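Local coordinates for beta-1,3-1,4-glucanase (Caldicellulosiruptor sp. F32, PDB 5H4R), which probably hydrolyses mixed-linkage beta-1,3-1,4-glucans such as lichenan, as a lichenase of glycoside hydrolase family 5, at residues A[275-279]-A[290-294]; A[324-329]-A[342-347]. The protein carries 1 engineered substitution. All coordinates share one frame; numbering follows the deposited sequence.

Along the chain, residues 275-279 come shortly after barrel strand 267-272 and lead into the short helix 277-280. Contact 1 closes the loop that runs from there to residues 290-294, just ahead of helix 298-316. After that helix the chain enters strand 322-327, and contact 2 closes the connection from residues 324-329, the end of that strand and the first residues beyond it, to residues 342-347 of helix 336-352. The two loops lie in series, neither nesting nor crossing. They nevertheless share a packing surface: Phe-279 meets Ala-329, and Trp-293 lies against Phe-342 and Tyr-345. Together they tie the loop after the sixth strand of the closed eight-stranded barrel to its seventh strand and the helix outside it.

Contact 1 (A[275-279]-A[290-294]); sequences RPYNF and VSEWS
Phe-279 receives the CB of Trp-293 over the middle of one ring face, a CH-pi contact in which that carbon sits 3.5 Å from the ring centroid and only 12° off the normal. The indole itself is turned obliquely, its five-membered ring inclined to the phenyl plane by 44°. At the phenyl edge, Ser-291 O approaches CE1 of Phe-279 at 3.5 Å. Phe-279 extends CG opposite its own backbone N (chi1 173°), which carries the ring from the short helix across to the loop. At the edge of the indole, Pro-276 CD lies 3.6 Å from Trp-293 NE1, a nitrogen that makes a weak hydrogen bond to Ser-300 O.

The backbones meet where the loop returns to the helix. Val-290 N donates a nearly straight hydrogen bond of 3.0 Å to Asn-278 O. Next to it, Phe-279 CA directs its hydrogen at Val-290 O, 3.4 Å away. Beside this pair, CG2 of Val-290 packs on the amide of Asn-278, 3.7 Å from OD1. The whole belongs to the excursion between the sixth strand and sixth helix of a TIM barrel, on the side where the strands end and the glucan is bound; the side chain of Asn-278 is about 12 Å from a bound glucose unit.

Pro-276, preceded by a cis peptide bond, occupies the N-cap position of helix 277-280, and its carbonyl O accepts a weak 3.2 Å hydrogen bond from Phe-279 N. Farther out, Lys-332 NZ bonds to both Phe-279 O and Val-290 O, bridging the two segments. Asn-335 holds Ser-291 O, and Ser-338 OG bonds to Trp-293 N, while Phe-342 of helix 336-352 meets the indole edge-to-face.

Contact 2 (A[324-329]-A[342-347]); sequences IGEFGA and FAAYYV. With BGC (beta-D-glucopyranose), chain B.
Glu-326 OE2 has two partners: the O2 hydroxyl of a bound glucose donates to it at 2.8 Å, and Arg-98 forms a salt bridge with it. The other oxygen, OE1, bonds to Tyr-274 OH. The carboxylate stands at the end of the seventh barrel strand, consistent with the place of the nucleophile in family 5 hydrolases.

The next residue, Phe-327, faces the other way, toward residues 342-347 of helix 336-352, whose axis runs nearly antiparallel to that of strand 324-327 (165°) within a beta-alpha-beta unit. Its ring and that of Tyr-346 form an offset stack, with planes 12° apart and centroids 4.2 Å apart; Phe-327 CD2 lies over the centre of the tyrosine ring. Phe-327 has CG between its backbone N and carbonyl carbon (chi1 83°), which lays the ring along the tyrosine. Phe-342 CE2 comes to the edge of the Phe-327 ring, 4.0 Å from Phe-327 CD2, and Val-347 CG2 touches Phe-327 CZ. Phe-342 also takes Ala-329 CB against CE2 at 3.7 Å.

Tyr-346 OH reaches past this stack to donate to Ala-273 O, touching Phe-327 CB at 3.4 Å and Ile-324 CG2 at 3.5 Å on the way. Replacing Tyr-346 by alanine is likely to leave one face of the Phe-327 ring without its stacking partner and Ala-273 O without this donor.

Gly-328 O is buried against Phe-342 CZ with no partner in the model, a polar cost of the interface. Strand and helix share no hydrogen bond here, so apolar and aromatic packing joins them: the carboxylate's bonds lie on the sugar side, and the tyrosine hydroxyl's goes to Ala-273, not to the strand.

Contact 1 (A[275-279]-A[290-294])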
loop_
_atom_site.group_PDB
_atom_site.type_symbol
_atom_site.label_atom_id
_atom_site.label_comp_id
_atom_site.label_asym_id
_atom_site.label_seq_id
_atom_site.Cartn_x
_atom_site.Cartn_y
_atom_site.Cartn_z
ATOM N N ARG A 275 5.169 12.130 -1.149
ATOM C CA ARG A 275 5.402 13.477 -0.653
ATOM C C ARG A 275 6.888 13.780 -0.656
ATOM O O ARG A 275 7.706 12.907 -0.329
ATOM C CB ARG A 275 4.855 13.644 0.749
ATOM C CG ARG A 275 3.374 13.338 0.749
ATOM C CD ARG A 275 2.695 13.920 1.880
ATOM N NE ARG A 275 1.269 13.620 1.770
ATOM C CZ ARG A 275 0.383 13.930 2.692
ATOM N NH1 ARG A 275 0.771 14.552 3.799
ATOM N NH2 ARG A 275 -0.896 13.597 2.494
ATOM N N PRO A 276 7.257 15.024 -1.016
ATOM C CA PRO A 276 6.379 16.128 -1.455
ATOM C C PRO A 276 5.756 15.841 -2.807
ATOM O O PRO A 276 6.424 15.377 -3.721
ATOM C CB PRO A 276 7.320 17.326 -1.520
ATOM C CG PRO A 276 8.669 16.734 -1.768
ATOM C CD PRO A 276 8.675 15.407 -1.016
ATOM N N TYR A 277 4.451 16.117 -2.890
ATOM C CA TYR A 277 3.661 15.749 -4.062
ATOM C C TYR A 277 4.235 16.328 -5.352
ATOM O O TYR A 277 4.321 15.625 -6.371
ATOM C CB TYR A 277 2.222 16.217 -3.855
ATOM C CG TYR A 277 1.354 16.110 -5.082
ATOM C CD1 TYR A 277 0.791 14.882 -5.449
ATOM C CD2 TYR A 277 1.099 17.209 -5.872
ATOM C CE1 TYR A 277 0.023 14.780 -6.569
ATOM C CE2 TYR A 277 0.318 17.098 -6.996
ATOM C CZ TYR A 277 -0.213 15.884 -7.331
ATOM O OH TYR A 277 -1.001 15.821 -8.472
ATOM N N ASN A 278 4.624 17.607 -5.333
ATOM C CA ASN A 278 5.031 18.270 -6.573
ATOM C C ASN A 278 6.279 17.626 -7.171
ATOM O O ASN A 278 6.465 17.650 -8.402
ATOM C CB ASN A 278 5.222 19.777 -6.356
ATOM C CG ASN A 278 6.289 20.139 -5.312
ATOM O OD1 ASN A 278 6.876 19.293 -4.666
ATOM N ND2 ASN A 278 6.539 21.435 -5.169
ATOM N N PHE A 279 7.130 17.022 -6.333
ATOM C CA PHE A 279 8.290 16.255 -6.781
ATOM C C PHE A 279 7.958 14.801 -7.117
ATOM O O PHE A 279 8.312 14.307 -8.191
ATOM C CB PHE A 279 9.392 16.271 -5.705
ATOM C CG PHE A 279 10.530 15.371 -6.017
ATOM C CD1 PHE A 279 11.433 15.686 -7.001
ATOM C CD2 PHE A 279 10.684 14.161 -5.342
ATOM C CE1 PHE A 279 12.464 14.835 -7.314
ATOM C CE2 PHE A 279 11.719 13.320 -5.654
ATOM C CZ PHE A 279 12.612 13.650 -6.622
ATOM N N VAL A 290 7.945 19.881 -9.790
ATOM C CA VAL A 290 9.382 20.070 -9.662
ATOM C C VAL A 290 10.071 18.734 -9.897
ATOM O O VAL A 290 9.528 17.658 -9.635
ATOM C CB VAL A 290 9.775 20.680 -8.303
ATOM C CG1 VAL A 290 9.045 22.008 -8.079
ATOM C CG2 VAL A 290 9.512 19.747 -7.192
ATOM N N SER A 291 11.292 18.813 -10.408
ATOM C CA SER A 291 12.077 17.626 -10.700
ATOM C C SER A 291 13.307 17.495 -9.818
ATOM O O SER A 291 14.012 16.489 -9.920
ATOM C CB SER A 291 12.525 17.635 -12.165
ATOM O OG SER A 291 13.394 18.728 -12.408
ATOM N N GLU A 292 13.582 18.480 -8.977
ATOM C CA GLU A 292 14.740 18.466 -8.091
ATOM C C GLU A 292 14.302 18.208 -6.662
ATOM O O GLU A 292 13.286 18.741 -6.203
ATOM C CB GLU A 292 15.486 19.803 -8.146
ATOM C CG GLU A 292 16.093 20.095 -9.484
ATOM C CD GLU A 292 16.791 21.445 -9.515
ATOM O OE1 GLU A 292 16.702 22.186 -8.511
ATOM O OE2 GLU A 292 17.431 21.762 -10.541
ATOM N N TRP A 293 15.107 17.431 -5.949
ATOM C CA TRP A 293 14.909 17.136 -4.536
ATOM C C TRP A 293 16.303 17.071 -3.936
ATOM O O TRP A 293 17.174 16.410 -4.492
ATOM C CB TRP A 293 14.147 15.814 -4.327
ATOM C CG TRP A 293 13.657 15.635 -2.926
ATOM C CD1 TRP A 293 12.395 15.888 -2.467
ATOM C CD2 TRP A 293 14.413 15.187 -1.790
ATOM N NE1 TRP A 293 12.314 15.607 -1.119
ATOM C CE2 TRP A 293 13.540 15.186 -0.678
ATOM C CE3 TRP A 293 15.745 14.791 -1.609
ATOM C CZ2 TRP A 293 13.970 14.830 0.610
ATOM C CZ3 TRP A 293 16.169 14.438 -0.342
ATOM C CH2 TRP A 293 15.282 14.450 0.748
ATOM N N SER A 294 16.542 17.802 -2.853
ATOM C CA SER A 294 17.862 17.855 -2.252
ATOM C C SER A 294 17.812 17.525 -0.771
ATOM O O SER A 294 17.005 18.092 -0.037
ATOM C CB SER A 294 18.484 19.240 -2.430
ATOM O OG SER A 294 19.665 19.364 -1.660
#

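Contact 2 (A[324-329]-A[342-347])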
loop_
_atom_site.group_PDB
_atom_site.type_symbol
_atom_site.label_atom_id
_atom_site.label_comp_id
_atom_site.label_asym_id
_atom_site.label_seq_id
_atom_site.Cartn_x
_atom_site.Cartn_y
_atom_site.Cartn_z
ATOM N N ILE A 324 3.745 2.460 5.764
ATOM C CA ILE A 324 3.526 3.253 4.563
ATOM C C ILE A 324 3.502 2.258 3.405
ATOM O O ILE A 324 4.532 1.765 2.957
ATOM C CB ILE A 324 4.596 4.339 4.402
ATOM C CG1 ILE A 324 4.476 5.370 5.519
ATOM C CG2 ILE A 324 4.520 4.982 3.028
ATOM C CD1 ILE A 324 5.640 6.319 5.585
ATOM N N GLY A 325 2.295 1.894 2.968
ATOM C CA GLY A 325 2.152 0.844 1.986
ATOM C C GLY A 325 2.528 1.250 0.577
ATOM O O GLY A 325 2.722 0.376 -0.270
ATOM N N GLU A 326 2.563 2.552 0.304
ATOM C CA GLU A 326 2.990 3.065 -1.004
ATOM C C GLU A 326 3.688 4.402 -0.831
ATOM O O GLU A 326 3.155 5.301 -0.169
ATOM C CB GLU A 326 1.823 3.275 -1.983
ATOM C CG GLU A 326 1.076 2.045 -2.411
ATOM C CD GLU A 326 -0.070 2.350 -3.362
ATOM O OE1 GLU A 326 -0.040 3.429 -4.018
ATOM O OE2 GLU A 326 -1.008 1.514 -3.461
ATOM N N PHE A 327 4.863 4.508 -1.445
ATOM C CA PHE A 327 5.515 5.766 -1.740
ATOM C C PHE A 327 6.377 5.546 -2.968
ATOM O O PHE A 327 6.566 4.420 -3.443
ATOM C CB PHE A 327 6.379 6.283 -0.568
ATOM C CG PHE A 327 7.746 5.681 -0.507
ATOM C CD1 PHE A 327 7.915 4.329 -0.194
ATOM C CD2 PHE A 327 8.890 6.443 -0.729
ATOM C CE1 PHE A 327 9.175 3.764 -0.134
ATOM C CE2 PHE A 327 10.144 5.864 -0.656
ATOM C CZ PHE A 327 10.279 4.527 -0.357
ATOM N N GLY A 328 6.900 6.642 -3.486
ATOM C CA GLY A 328 7.823 6.575 -4.603
ATOM C C GLY A 328 7.994 7.953 -5.188
ATOM O O GLY A 328 7.330 8.904 -4.789
ATOM N N ALA A 329 8.932 8.052 -6.136
ATOM C CA ALA A 329 9.124 9.266 -6.929
ATOM C C ALA A 329 9.220 8.839 -8.382
ATOM O O ALA A 329 10.026 7.968 -8.721
ATOM C CB ALA A 329 10.374 10.022 -6.491
ATOM N N PHE A 342 16.064 11.502 -2.363
ATOM C CA PHE A 342 14.707 11.338 -1.850
ATOM C C PHE A 342 14.514 9.970 -1.210
ATOM O O PHE A 342 13.957 9.859 -0.108
ATOM C CB PHE A 342 13.707 11.525 -2.998
ATOM C CG PHE A 342 12.308 11.069 -2.695
ATOM C CD1 PHE A 342 11.403 11.891 -2.061
ATOM C CD2 PHE A 342 11.886 9.801 -3.097
ATOM C CE1 PHE A 342 10.102 11.448 -1.799
ATOM C CE2 PHE A 342 10.600 9.358 -2.847
ATOM C CZ PHE A 342 9.703 10.179 -2.204
ATOM N N ALA A 343 14.909 8.911 -1.920
ATOM C CA ALA A 343 14.583 7.570 -1.455
ATOM C C ALA A 343 15.335 7.232 -0.183
ATOM O O ALA A 343 14.758 6.650 0.754
ATOM C CB ALA A 343 14.893 6.536 -2.541
ATOM N N ALA A 344 16.608 7.606 -0.115
ATOM C CA ALA A 344 17.370 7.388 1.100
ATOM C C ALA A 344 16.757 8.162 2.257
ATOM O O ALA A 344 16.615 7.635 3.366
ATOM C CB ALA A 344 18.824 7.810 0.888
ATOM N N TYR A 345 16.435 9.434 2.031
ATOM C CA TYR A 345 15.920 10.263 3.111
ATOM C C TYR A 345 14.580 9.744 3.604
ATOM O O TYR A 345 14.352 9.631 4.815
ATOM C CB TYR A 345 15.795 11.720 2.658
ATOM C CG TYR A 345 15.375 12.623 3.790
ATOM C CD1 TYR A 345 16.329 13.194 4.621
ATOM C CD2 TYR A 345 14.043 12.897 4.031
ATOM C CE1 TYR A 345 15.961 14.017 5.675
ATOM C CE2 TYR A 345 13.659 13.738 5.094
ATOM C CZ TYR A 345 14.619 14.279 5.904
ATOM O OH TYR A 345 14.263 15.102 6.944
ATOM N N TYR A 346 13.670 9.432 2.671
ATOM C CA TYR A 346 12.331 8.996 3.028
ATOM C C TYR A 346 12.392 7.729 3.876
ATOM O O TYR A 346 11.761 7.648 4.936
ATOM C CB TYR A 346 11.528 8.783 1.757
ATOM C CG TYR A 346 10.046 8.617 1.930
ATOM C CD1 TYR A 346 9.513 7.446 2.467
ATOM C CD2 TYR A 346 9.168 9.585 1.484
ATOM C CE1 TYR A 346 8.138 7.280 2.587
ATOM C CE2 TYR A 346 7.788 9.426 1.616
ATOM C CZ TYR A 346 7.296 8.272 2.166
ATOM O OH TYR A 346 5.939 8.095 2.269
ATOM N N VAL A 347 13.193 6.746 3.445
ATOM C CA VAL A 347 13.301 5.491 4.189
ATOM C C VAL A 347 13.942 5.716 5.565
ATOM O O VAL A 347 13.488 5.159 6.573
ATOM C CB VAL A 347 14.062 4.446 3.355
ATOM C CG1 VAL A 347 14.394 3.210 4.203
ATOM C CG2 VAL A 347 13.227 4.041 2.182
HETATM C C2 BGC B . -2.705 3.938 -5.986
HETATM C C3 BGC B . -1.906 3.214 -7.054
HETATM C C4 BGC B . -1.372 4.270 -8.006
HETATM C C5 BGC B . -0.276 4.991 -7.223
HETATM C C6 BGC B . 0.376 6.112 -8.041
HETATM C C1 BGC B . -2.131 5.314 -5.603
HETATM O O2 BGC B . -2.862 3.084 -4.833
HETATM O O3 BGC B . -2.794 2.317 -7.713
HETATM O O4 BGC B . -0.808 3.609 -9.134
HETATM O O5 BGC B . -0.775 5.531 -5.999
HETATM O O6 BGC B . -0.573 7.017 -8.616
#